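Local coordinates for uncharacterized protein GEBA250068378 (Sulfurospirillum deleyianum, PDB 3NKG) that is of unknown function but folds as a two-sheet antiparallel beta sandwich of the galactose-binding-domain-like clan, so that ligand binding is possible but unproven, at residues A[74-79]-A[85-90]; A[36-41]-A[56-61]; A[11-16]-A[96-101]; A[7-12]-A[147-152]. All coordinates share one frame; numbering follows the deposited sequence.

Interaction 1 (A[74-79]-A[85-90]); sequences VDYRLA and DLIDET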
# COMPACT_ATOMS: atom_id res chain seq x y z
N VAL A 74 -13.32 12.42 5.77
CA VAL A 74 -13.24 13.69 5.06
C VAL A 74 -14.39 13.76 4.06
O VAL A 74 -14.61 12.82 3.30
CB VAL A 74 -11.90 13.82 4.33
CG1 VAL A 74 -11.89 15.07 3.43
CG2 VAL A 74 -10.77 13.90 5.35
N ASP A 75 -15.13 14.87 4.11
CA ASP A 75 -16.26 15.09 3.21
C ASP A 75 -15.80 15.60 1.85
O ASP A 75 -14.72 16.16 1.72
CB ASP A 75 -17.22 16.14 3.78
CG ASP A 75 -18.45 16.32 2.93
OD1 ASP A 75 -19.38 15.51 3.09
OD2 ASP A 75 -18.50 17.26 2.11
N TYR A 76 -16.65 15.40 0.85
CA TYR A 76 -16.43 15.92 -0.49
C TYR A 76 -16.04 17.40 -0.51
O TYR A 76 -15.13 17.77 -1.25
CB TYR A 76 -17.67 15.68 -1.39
CG TYR A 76 -17.71 16.57 -2.60
CD1 TYR A 76 -16.98 16.25 -3.75
CD2 TYR A 76 -18.45 17.74 -2.59
CE1 TYR A 76 -17.00 17.10 -4.86
CE2 TYR A 76 -18.47 18.58 -3.69
CZ TYR A 76 -17.75 18.26 -4.81
OH TYR A 76 -17.80 19.12 -5.88
N ARG A 77 -16.71 18.25 0.27
CA ARG A 77 -16.37 19.68 0.26
C ARG A 77 -14.87 19.94 0.48
O ARG A 77 -14.29 20.79 -0.18
CB ARG A 77 -17.16 20.45 1.31
CG ARG A 77 -18.59 20.67 0.95
CD ARG A 77 -19.23 21.60 1.96
NE ARG A 77 -20.68 21.50 1.93
CZ ARG A 77 -21.50 22.16 2.74
NH1 ARG A 77 -21.00 22.99 3.65
NH2 ARG A 77 -22.81 21.98 2.63
N LEU A 78 -14.26 19.21 1.41
CA LEU A 78 -12.84 19.44 1.71
C LEU A 78 -11.96 18.90 0.61
O LEU A 78 -10.99 19.54 0.22
CB LEU A 78 -12.44 18.77 3.01
CG LEU A 78 -12.23 19.64 4.24
CD1 LEU A 78 -11.68 18.77 5.36
CD2 LEU A 78 -11.29 20.85 3.97
N ALA A 79 -12.27 17.70 0.13
CA ALA A 79 -11.57 17.16 -1.02
C ALA A 79 -11.67 18.12 -2.20
O ALA A 79 -10.74 18.25 -2.98
CB ALA A 79 -12.13 15.79 -1.41
N ASP A 85 -10.77 21.30 -9.80
CA ASP A 85 -11.25 20.73 -11.06
C ASP A 85 -10.78 19.30 -11.31
O ASP A 85 -11.13 18.69 -12.32
CB ASP A 85 -10.80 21.58 -12.25
CG ASP A 85 -11.33 23.00 -12.20
OD1 ASP A 85 -12.26 23.27 -11.40
OD2 ASP A 85 -10.81 23.83 -12.97
N LEU A 86 -9.97 18.75 -10.42
CA LEU A 86 -9.50 17.39 -10.62
C LEU A 86 -10.61 16.38 -10.32
O LEU A 86 -10.57 15.23 -10.75
CB LEU A 86 -8.26 17.10 -9.77
CG LEU A 86 -6.97 17.68 -10.33
CD1 LEU A 86 -5.85 17.49 -9.33
CD2 LEU A 86 -6.62 17.03 -11.68
N ILE A 87 -11.60 16.81 -9.55
CA ILE A 87 -12.67 15.92 -9.15
C ILE A 87 -14.03 16.55 -9.45
O ILE A 87 -14.13 17.74 -9.72
CB ILE A 87 -12.58 15.52 -7.64
CG1 ILE A 87 -12.89 16.72 -6.74
CG2 ILE A 87 -11.21 14.93 -7.33
CD1 ILE A 87 -13.04 16.40 -5.24
N ASP A 88 -15.08 15.73 -9.40
CA ASP A 88 -16.45 16.21 -9.51
C ASP A 88 -17.23 15.61 -8.37
O ASP A 88 -16.66 14.92 -7.50
CB ASP A 88 -17.07 15.85 -10.87
CG ASP A 88 -17.22 14.35 -11.08
OD1 ASP A 88 -17.16 13.56 -10.10
OD2 ASP A 88 -17.44 13.96 -12.24
N GLU A 89 -18.54 15.85 -8.35
CA GLU A 89 -19.27 15.55 -7.14
C GLU A 89 -19.49 14.07 -6.94
O GLU A 89 -20.03 13.68 -5.91
CB GLU A 89 -20.59 16.33 -7.07
CG GLU A 89 -21.14 16.79 -8.39
CD GLU A 89 -21.91 18.09 -8.23
OE1 GLU A 89 -21.99 18.58 -7.08
OE2 GLU A 89 -22.43 18.62 -9.25
N THR A 90 -19.06 13.24 -7.89
CA THR A 90 -19.17 11.81 -7.70
C THR A 90 -17.95 11.23 -6.95
O THR A 90 -17.90 10.03 -6.72
CB THR A 90 -19.38 11.03 -9.04
OG1 THR A 90 -18.17 11.04 -9.79
CG2 THR A 90 -20.53 11.64 -9.88
O HOH W 1 -16.92 19.32 -8.65
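Tyr-76 and Glu-89 meet obliquely, the phenol ring of one crossing the backbone and CB of the other, with the ring and the Glu-89 carboxylate planes only 31° apart. Tyr-76 CE1 does most of the touching, 3.6 Å from Glu-89 CA, and the same carbon comes within 3.4 Å of Asp-88 O. Turned anti to the backbone N (chi1 161°), CG of Tyr-76 carries the ring out across the 85-90 segment. Ile-87 comes obliquely at the ring through its CG1 branch, and its terminal CD1 touches both tyrosine and alanine: it is 4.0 Å from Tyr-76 CE1 and 3.7 Å from Ala-79 O. At the outer end of the ring, a water 2.9 Å from Tyr-76 OH also gives a weak bond to Ile-87 O, a carbonyl that Lys-80 NZ engages as well. Each segment carries its own polar brace. Asp-75 OD2 accepts from Arg-77 N at 2.8 Å, while Asp-88 OD1 takes both Thr-90 N and Thr-90 OG1, the hydroxyl on its syn side. The whole illustrates an N-capped helix whose first turn is packed by a returning loop, itself folded through an Asx turn.

Interaction 2 (A[36-41]-A[56-61]); sequences LQFAVH and KFLGFN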
# COMPACT_ATOMS: atom_id res chain seq x y z
N LEU A 36 1.70 0.41 0.64
CA LEU A 36 2.19 0.79 -0.66
C LEU A 36 2.67 2.23 -0.58
O LEU A 36 1.97 3.09 -0.02
CB LEU A 36 1.06 0.70 -1.71
CG LEU A 36 0.41 -0.66 -1.86
CD1 LEU A 36 -0.74 -0.56 -2.83
CD2 LEU A 36 1.42 -1.68 -2.31
N GLN A 37 3.83 2.50 -1.16
CA GLN A 37 4.39 3.85 -1.23
C GLN A 37 4.49 4.30 -2.67
O GLN A 37 5.13 3.62 -3.49
CB GLN A 37 5.79 3.89 -0.61
CG GLN A 37 5.85 3.49 0.85
CD GLN A 37 7.25 3.62 1.42
OE1 GLN A 37 8.15 2.84 1.08
NE2 GLN A 37 7.45 4.61 2.27
N PHE A 38 3.88 5.45 -2.96
CA PHE A 38 3.82 6.01 -4.31
C PHE A 38 4.85 7.13 -4.50
O PHE A 38 4.90 8.07 -3.71
CB PHE A 38 2.43 6.60 -4.56
CG PHE A 38 1.35 5.58 -4.56
CD1 PHE A 38 1.00 4.92 -3.37
CD2 PHE A 38 0.73 5.22 -5.75
CE1 PHE A 38 0.02 3.97 -3.38
CE2 PHE A 38 -0.25 4.28 -5.76
CZ PHE A 38 -0.62 3.64 -4.59
N ALA A 39 5.65 7.02 -5.55
CA ALA A 39 6.54 8.14 -5.93
C ALA A 39 5.76 9.30 -6.55
O ALA A 39 4.74 9.10 -7.21
CB ALA A 39 7.61 7.67 -6.88
N VAL A 40 6.26 10.51 -6.33
CA VAL A 40 5.57 11.72 -6.75
C VAL A 40 6.63 12.71 -7.23
O VAL A 40 7.75 12.71 -6.71
CB VAL A 40 4.77 12.32 -5.58
CG1 VAL A 40 4.13 13.62 -5.97
CG2 VAL A 40 3.69 11.33 -5.09
N HIS A 41 6.31 13.52 -8.23
CA HIS A 41 7.25 14.55 -8.68
C HIS A 41 7.45 15.62 -7.60
O HIS A 41 6.51 16.05 -6.94
CB HIS A 41 6.78 15.20 -9.98
CG HIS A 41 6.80 14.28 -11.16
ND1 HIS A 41 7.88 13.45 -11.44
CD2 HIS A 41 5.89 14.05 -12.13
CE1 HIS A 41 7.62 12.76 -12.53
NE2 HIS A 41 6.42 13.10 -12.98
N LYS A 56 -5.52 12.39 -5.13
CA LYS A 56 -6.84 12.05 -5.66
C LYS A 56 -7.04 10.53 -5.73
O LYS A 56 -8.08 9.99 -5.29
CB LYS A 56 -7.03 12.68 -7.04
CG LYS A 56 -8.29 12.19 -7.77
CD LYS A 56 -8.44 12.92 -9.11
CE LYS A 56 -9.19 12.09 -10.14
NZ LYS A 56 -9.20 12.81 -11.46
N PHE A 57 -6.04 9.84 -6.29
CA PHE A 57 -6.06 8.37 -6.43
C PHE A 57 -6.13 7.66 -5.05
O PHE A 57 -6.89 6.71 -4.87
CB PHE A 57 -4.77 7.92 -7.17
CG PHE A 57 -4.73 6.45 -7.50
CD1 PHE A 57 -4.16 5.55 -6.62
CD2 PHE A 57 -5.28 5.98 -8.69
CE1 PHE A 57 -4.13 4.17 -6.92
CE2 PHE A 57 -5.25 4.61 -9.01
CZ PHE A 57 -4.67 3.70 -8.12
N LEU A 58 -5.30 8.10 -4.10
CA LEU A 58 -5.29 7.50 -2.75
C LEU A 58 -6.60 7.70 -1.96
O LEU A 58 -7.04 6.81 -1.23
CB LEU A 58 -4.12 8.07 -1.92
CG LEU A 58 -2.71 7.63 -2.36
CD1 LEU A 58 -1.60 8.32 -1.56
CD2 LEU A 58 -2.62 6.11 -2.25
N GLY A 59 -7.20 8.88 -2.09
CA GLY A 59 -8.35 9.23 -1.27
C GLY A 59 -7.96 10.08 -0.06
O GLY A 59 -6.78 10.37 0.14
N PHE A 60 -8.95 10.44 0.76
CA PHE A 60 -8.76 11.29 1.94
C PHE A 60 -9.08 10.60 3.28
O PHE A 60 -8.59 11.02 4.31
CB PHE A 60 -9.63 12.54 1.78
CG PHE A 60 -9.12 13.49 0.74
CD1 PHE A 60 -9.25 13.19 -0.61
CD2 PHE A 60 -8.50 14.67 1.11
CE1 PHE A 60 -8.77 14.05 -1.58
CE2 PHE A 60 -8.01 15.55 0.14
CZ PHE A 60 -8.14 15.24 -1.20
N ASN A 61 -9.96 9.61 3.25
CA ASN A 61 -10.31 8.84 4.44
C ASN A 61 -9.14 7.98 4.89
O ASN A 61 -8.33 7.55 4.06
CB ASN A 61 -11.54 7.95 4.13
CG ASN A 61 -12.83 8.76 3.97
OD1 ASN A 61 -12.92 9.87 4.49
ND2 ASN A 61 -13.81 8.22 3.24
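Phe-38, at the end of strand 30-38, packs on Phe-57 and Leu-58 in the last turn of helix 49-58, a buried example of a helix set against one end of an antiparallel beta sandwich. The contact across the segments is wholly apolar. Leu-58 supplies a single methyl, CD2, which rests 3.6 Å from Phe-38 CE1 and 3.9 Å from Phe-38 CZ, while the two side chains run antiparallel, one alongside the other. The leucine's CB bond does not itself aim at the strand; the end of the chain closes the distance. Phe-57 meets the same aromatic ring from another quarter: the two side chains cross at about a right angle, and the approach is between ring carbons, oblique for both rings. With its CG anti to the backbone N (chi1 -174°), Phe-57 reaches out from the helix, whereas Phe-38, whose CB bond already points at the helix, has CG anti to its carbonyl carbon (chi1 -65°). Val-54 of the same helix and Met-158 of a loop also touch Phe-38.

The polar bonds here use main-chain atoms of both segments: Phe-38 pairs with the backbone of Tyr-131, and Leu-58 O accepts from the side chain of Arg-133 (NH2). Gly-59 is the first residue to leave helical angles, with a positive phi (98°). A bound acetic acid, probably from the crystallisation liquor, lies about 5 Å from the Leu-58 side chain. The closest approach of the two rings is Phe-38 CE2 to Phe-57 CE1, at 4.1 Å.

Interaction 3 (A[11-16]-A[96-101]); sequences IDLSQA and TVVPIK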
# COMPACT_ATOMS: atom_id res chain seq x y z
N ILE A 11 6.55 -2.73 -7.31
CA ILE A 11 5.46 -3.38 -8.02
C ILE A 11 4.86 -2.46 -9.10
O ILE A 11 5.05 -1.24 -9.08
CB ILE A 11 4.36 -3.81 -7.07
CG1 ILE A 11 3.75 -2.59 -6.38
CG2 ILE A 11 4.92 -4.77 -6.03
CD1 ILE A 11 2.54 -2.95 -5.56
N ASP A 12 4.12 -3.08 -10.02
CA ASP A 12 3.57 -2.42 -11.20
C ASP A 12 2.04 -2.45 -11.16
O ASP A 12 1.44 -3.47 -11.50
CB ASP A 12 4.04 -3.17 -12.44
CG ASP A 12 3.53 -2.53 -13.74
OD1 ASP A 12 2.78 -1.53 -13.66
OD2 ASP A 12 3.90 -3.02 -14.82
N LEU A 13 1.41 -1.34 -10.78
CA LEU A 13 -0.05 -1.29 -10.68
C LEU A 13 -0.74 -0.97 -12.02
O LEU A 13 -1.96 -0.90 -12.07
CB LEU A 13 -0.50 -0.22 -9.68
CG LEU A 13 -0.03 -0.26 -8.23
CD1 LEU A 13 -0.82 0.79 -7.48
CD2 LEU A 13 -0.27 -1.63 -7.63
N SER A 14 0.04 -0.78 -13.09
CA SER A 14 -0.57 -0.46 -14.39
C SER A 14 -1.00 -1.72 -15.16
O SER A 14 -1.74 -1.63 -16.13
CB SER A 14 0.40 0.37 -15.25
OG SER A 14 1.53 -0.41 -15.61
N GLN A 15 -0.54 -2.90 -14.72
CA GLN A 15 -0.85 -4.16 -15.40
C GLN A 15 -1.63 -5.16 -14.52
O GLN A 15 -1.15 -5.54 -13.46
CB GLN A 15 0.43 -4.84 -15.90
CG GLN A 15 1.17 -4.09 -16.99
CD GLN A 15 0.40 -4.07 -18.31
OE1 GLN A 15 0.11 -5.12 -18.88
NE2 GLN A 15 0.07 -2.87 -18.79
N ALA A 16 -2.79 -5.61 -15.00
CA ALA A 16 -3.56 -6.66 -14.30
C ALA A 16 -2.73 -7.93 -14.19
O ALA A 16 -2.03 -8.29 -15.13
CB ALA A 16 -4.89 -6.94 -15.03
N THR A 96 -9.35 5.39 -4.96
CA THR A 96 -9.49 4.29 -5.89
C THR A 96 -9.16 2.99 -5.20
O THR A 96 -8.09 2.84 -4.60
CB THR A 96 -8.58 4.47 -7.10
OG1 THR A 96 -9.01 5.63 -7.81
CG2 THR A 96 -8.66 3.25 -8.03
N VAL A 97 -10.09 2.04 -5.23
CA VAL A 97 -9.86 0.78 -4.55
C VAL A 97 -8.86 0.00 -5.37
O VAL A 97 -9.03 -0.12 -6.57
CB VAL A 97 -11.14 -0.05 -4.38
CG1 VAL A 97 -10.78 -1.48 -3.94
CG2 VAL A 97 -12.10 0.62 -3.38
N VAL A 98 -7.81 -0.50 -4.73
CA VAL A 98 -6.79 -1.30 -5.44
C VAL A 98 -6.68 -2.70 -4.81
O VAL A 98 -6.16 -2.86 -3.71
CB VAL A 98 -5.42 -0.60 -5.42
CG1 VAL A 98 -4.34 -1.47 -6.11
CG2 VAL A 98 -5.52 0.78 -6.09
N PRO A 99 -7.19 -3.72 -5.52
CA PRO A 99 -7.15 -5.10 -5.04
C PRO A 99 -5.75 -5.63 -5.16
O PRO A 99 -5.18 -5.58 -6.24
CB PRO A 99 -8.04 -5.87 -6.03
CG PRO A 99 -8.79 -4.80 -6.82
CD PRO A 99 -7.92 -3.58 -6.81
N ILE A 100 -5.21 -6.11 -4.05
CA ILE A 100 -3.86 -6.64 -3.97
C ILE A 100 -3.98 -7.99 -3.30
O ILE A 100 -4.59 -8.12 -2.23
CB ILE A 100 -3.00 -5.78 -3.04
CG1 ILE A 100 -2.87 -4.36 -3.60
CG2 ILE A 100 -1.61 -6.40 -2.85
CD1 ILE A 100 -2.00 -4.27 -4.82
N LYS A 101 -3.39 -9.01 -3.91
CA LYS A 101 -3.38 -10.32 -3.29
C LYS A 101 -2.00 -10.59 -2.73
O LYS A 101 -0.98 -10.57 -3.45
CB LYS A 101 -3.78 -11.40 -4.29
CG LYS A 101 -3.93 -12.78 -3.69
CD LYS A 101 -4.48 -13.75 -4.74
CE LYS A 101 -3.94 -15.15 -4.55
NZ LYS A 101 -4.51 -16.10 -5.55
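Leu-13 is the residue of 11-16 that touches strand 98-107, reaching Val-98 and Ile-100, and the segment leads up to it from Ile-11. The CB of Ile-11 is directed at the strand, but its CD1 packs instead on Leu-36. Asp-12 then bends the chain. Its OD1 accepts from Ser-14 N at 2.9 Å, the amide coming from above the carboxylate plane, and from Ser-14 OG at 2.6 Å through the syn lone pair. The bond to the Ser-14 amide makes this an Asx turn, and the hydroxyl adds a second bond to the same oxygen; the turn probably helps to hold the backbone around Leu-13, whose side chain points inward. It lies on the connection between strand 7-11, in one sheet of the beta sandwich, and strand 18-26, in the other, so Leu-13 enters the interior where the two sheets face each other. Its two methyls divide the work. CD1, extended away from CA (chi2 -171°), goes to the ring of Phe-38; Leu-13 CD2 takes the strand, 4.3 Å from Val-98 CG1 and 4.2 Å from Ile-100 CD1. The isoleucine's CB is not aimed at the loop, and a bend at chi2 (-72°) swings CD1 across to meet the leucine. Farther along the loop, Gln-15 O accepts a hydrogen bond from Asn-151 ND2 of strand 143-151.

Interaction 4 (A[7-12]-A[147-152]); sequences ISIPID and FRIENI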
# COMPACT_ATOMS: atom_id res chain seq x y z
N ILE A 7 11.80 -3.10 4.27
CA ILE A 7 12.05 -3.83 3.03
C ILE A 7 11.07 -3.31 2.00
O ILE A 7 9.88 -3.21 2.27
CB ILE A 7 11.79 -5.31 3.25
CG1 ILE A 7 12.80 -5.86 4.26
CG2 ILE A 7 11.88 -6.06 1.95
CD1 ILE A 7 12.41 -7.20 4.81
N SER A 8 11.57 -2.96 0.81
CA SER A 8 10.70 -2.46 -0.26
C SER A 8 10.77 -3.33 -1.51
O SER A 8 11.84 -3.73 -1.94
CB SER A 8 11.01 -1.01 -0.62
OG SER A 8 10.49 -0.10 0.34
N ILE A 9 9.61 -3.61 -2.10
CA ILE A 9 9.52 -4.45 -3.28
C ILE A 9 8.79 -3.64 -4.36
O ILE A 9 7.61 -3.32 -4.20
CB ILE A 9 8.74 -5.74 -2.92
CG1 ILE A 9 9.50 -6.56 -1.88
CG2 ILE A 9 8.43 -6.60 -4.15
CD1 ILE A 9 8.68 -7.69 -1.28
N PRO A 10 9.49 -3.30 -5.46
CA PRO A 10 8.82 -2.53 -6.51
C PRO A 10 7.72 -3.34 -7.14
O PRO A 10 7.92 -4.51 -7.46
CB PRO A 10 9.94 -2.28 -7.53
CG PRO A 10 11.20 -2.30 -6.71
CD PRO A 10 10.94 -3.42 -5.70
N ILE A 11 6.55 -2.73 -7.31
CA ILE A 11 5.46 -3.38 -8.02
C ILE A 11 4.86 -2.46 -9.10
O ILE A 11 5.05 -1.24 -9.08
CB ILE A 11 4.36 -3.81 -7.07
CG1 ILE A 11 3.75 -2.59 -6.38
CG2 ILE A 11 4.92 -4.77 -6.03
CD1 ILE A 11 2.54 -2.95 -5.56
N ASP A 12 4.12 -3.08 -10.02
CA ASP A 12 3.57 -2.42 -11.20
C ASP A 12 2.04 -2.45 -11.16
O ASP A 12 1.44 -3.47 -11.50
CB ASP A 12 4.04 -3.17 -12.44
CG ASP A 12 3.53 -2.53 -13.74
OD1 ASP A 12 2.78 -1.53 -13.66
OD2 ASP A 12 3.90 -3.02 -14.82
N PHE A 147 7.26 -13.74 0.19
CA PHE A 147 6.11 -12.90 -0.06
C PHE A 147 5.84 -12.87 -1.55
O PHE A 147 6.71 -12.59 -2.36
CB PHE A 147 6.40 -11.49 0.42
CG PHE A 147 6.16 -11.28 1.89
CD1 PHE A 147 6.98 -11.88 2.84
CD2 PHE A 147 5.12 -10.45 2.32
CE1 PHE A 147 6.76 -11.68 4.21
CE2 PHE A 147 4.89 -10.24 3.67
CZ PHE A 147 5.72 -10.85 4.62
N ARG A 148 4.61 -13.16 -1.93
CA ARG A 148 4.20 -13.01 -3.31
C ARG A 148 3.12 -11.93 -3.33
O ARG A 148 2.15 -11.99 -2.58
CB ARG A 148 3.67 -14.33 -3.83
CG ARG A 148 3.20 -14.30 -5.26
CD ARG A 148 2.57 -15.63 -5.62
NE ARG A 148 1.72 -15.50 -6.79
CZ ARG A 148 1.93 -16.12 -7.94
NH1 ARG A 148 1.09 -15.94 -8.96
NH2 ARG A 148 2.99 -16.93 -8.08
N ILE A 149 3.31 -10.93 -4.19
CA ILE A 149 2.39 -9.80 -4.25
C ILE A 149 1.88 -9.67 -5.68
O ILE A 149 2.67 -9.55 -6.61
CB ILE A 149 3.04 -8.46 -3.82
CG1 ILE A 149 3.62 -8.57 -2.41
CG2 ILE A 149 1.97 -7.31 -3.88
CD1 ILE A 149 5.11 -8.93 -2.37
N GLU A 150 0.56 -9.74 -5.84
CA GLU A 150 -0.07 -9.69 -7.14
C GLU A 150 -1.03 -8.51 -7.19
O GLU A 150 -1.89 -8.34 -6.32
CB GLU A 150 -0.83 -11.00 -7.42
CG GLU A 150 -1.74 -10.92 -8.67
CD GLU A 150 -2.30 -12.28 -9.14
OE1 GLU A 150 -2.12 -13.30 -8.43
OE2 GLU A 150 -2.91 -12.34 -10.24
N ASN A 151 -0.84 -7.67 -8.21
CA ASN A 151 -1.76 -6.59 -8.51
C ASN A 151 -2.88 -7.13 -9.39
O ASN A 151 -2.65 -7.59 -10.52
CB ASN A 151 -1.03 -5.43 -9.22
CG ASN A 151 -1.97 -4.34 -9.65
OD1 ASN A 151 -2.63 -3.70 -8.81
ND2 ASN A 151 -2.05 -4.11 -10.96
N ILE A 152 -4.11 -7.11 -8.89
CA ILE A 152 -5.23 -7.72 -9.61
C ILE A 152 -5.74 -6.89 -10.81
O ILE A 152 -5.93 -7.43 -11.91
CB ILE A 152 -6.41 -8.08 -8.65
CG1 ILE A 152 -5.92 -8.98 -7.51
CG2 ILE A 152 -7.56 -8.76 -9.40
CD1 ILE A 152 -5.43 -10.34 -7.97
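Asn-151 turns its flat carboxamide beneath Asp-12, whose backbone O sits above the amide plane, 3.6 Å from Asn-151 ND2. The amide nitrogen has its hydrogen-bonded partners elsewhere, among them Glu-153 O, while Asp-12 O accepts from Ser-18 OG. The other flat group, the ring of Phe-147, does not reach strand 7-11 closely and touches Val-24, Ile-104 and Ile-167. These residues belong to a beta sandwich: strand 7-11 is outermost in one four-stranded sheet, strand 143-151 is an inner strand of the other, and their inward side chains meet between the sheets. Ile-149 is the centre of the apolar contact, with one branch for each of two isoleucines. Its CG2, anti to the backbone N, faces CG2 of Ile-11 at a looser 4.4 Å, while its CG1 arm, beside that N (chi1 -56°), runs to Ile-9, the two side chains crossing at a slant. Ile-100 and Phe-165 pack round Ile-149 as well, one from each sheet. Along 147-151 the residues alternate, Arg-148 and Glu-150 turning away from strand 7-11. The tightest apolar approach is between methyls, Ile-9 CD1 to Ile-149 CD1 at 3.9 Å.

Overall arrangement
Interactions 3 and 4 share Ile-11 and Asp-12, their centres about 9 Å apart; they join the first strand and its following loop to neighbouring strands 98-107 and 143-151 of the facing sheet. Interaction 2, its centre about 13 Å from that of interaction 3, continues this interior to helix 49-58, with Phe-57 O bonded to Thr-96 N. The centre of interaction 1 lies about 16 Å from that of interaction 2 and about 22 Å from the chain's centre; Lys-56 NZ to Leu-86 O links the two. In sequence, interaction 2 closes before interaction 1 opens, both within the spans of 3 and 4. The contacts thus run from the sandwich interior out to helix 76-83 and its following loop.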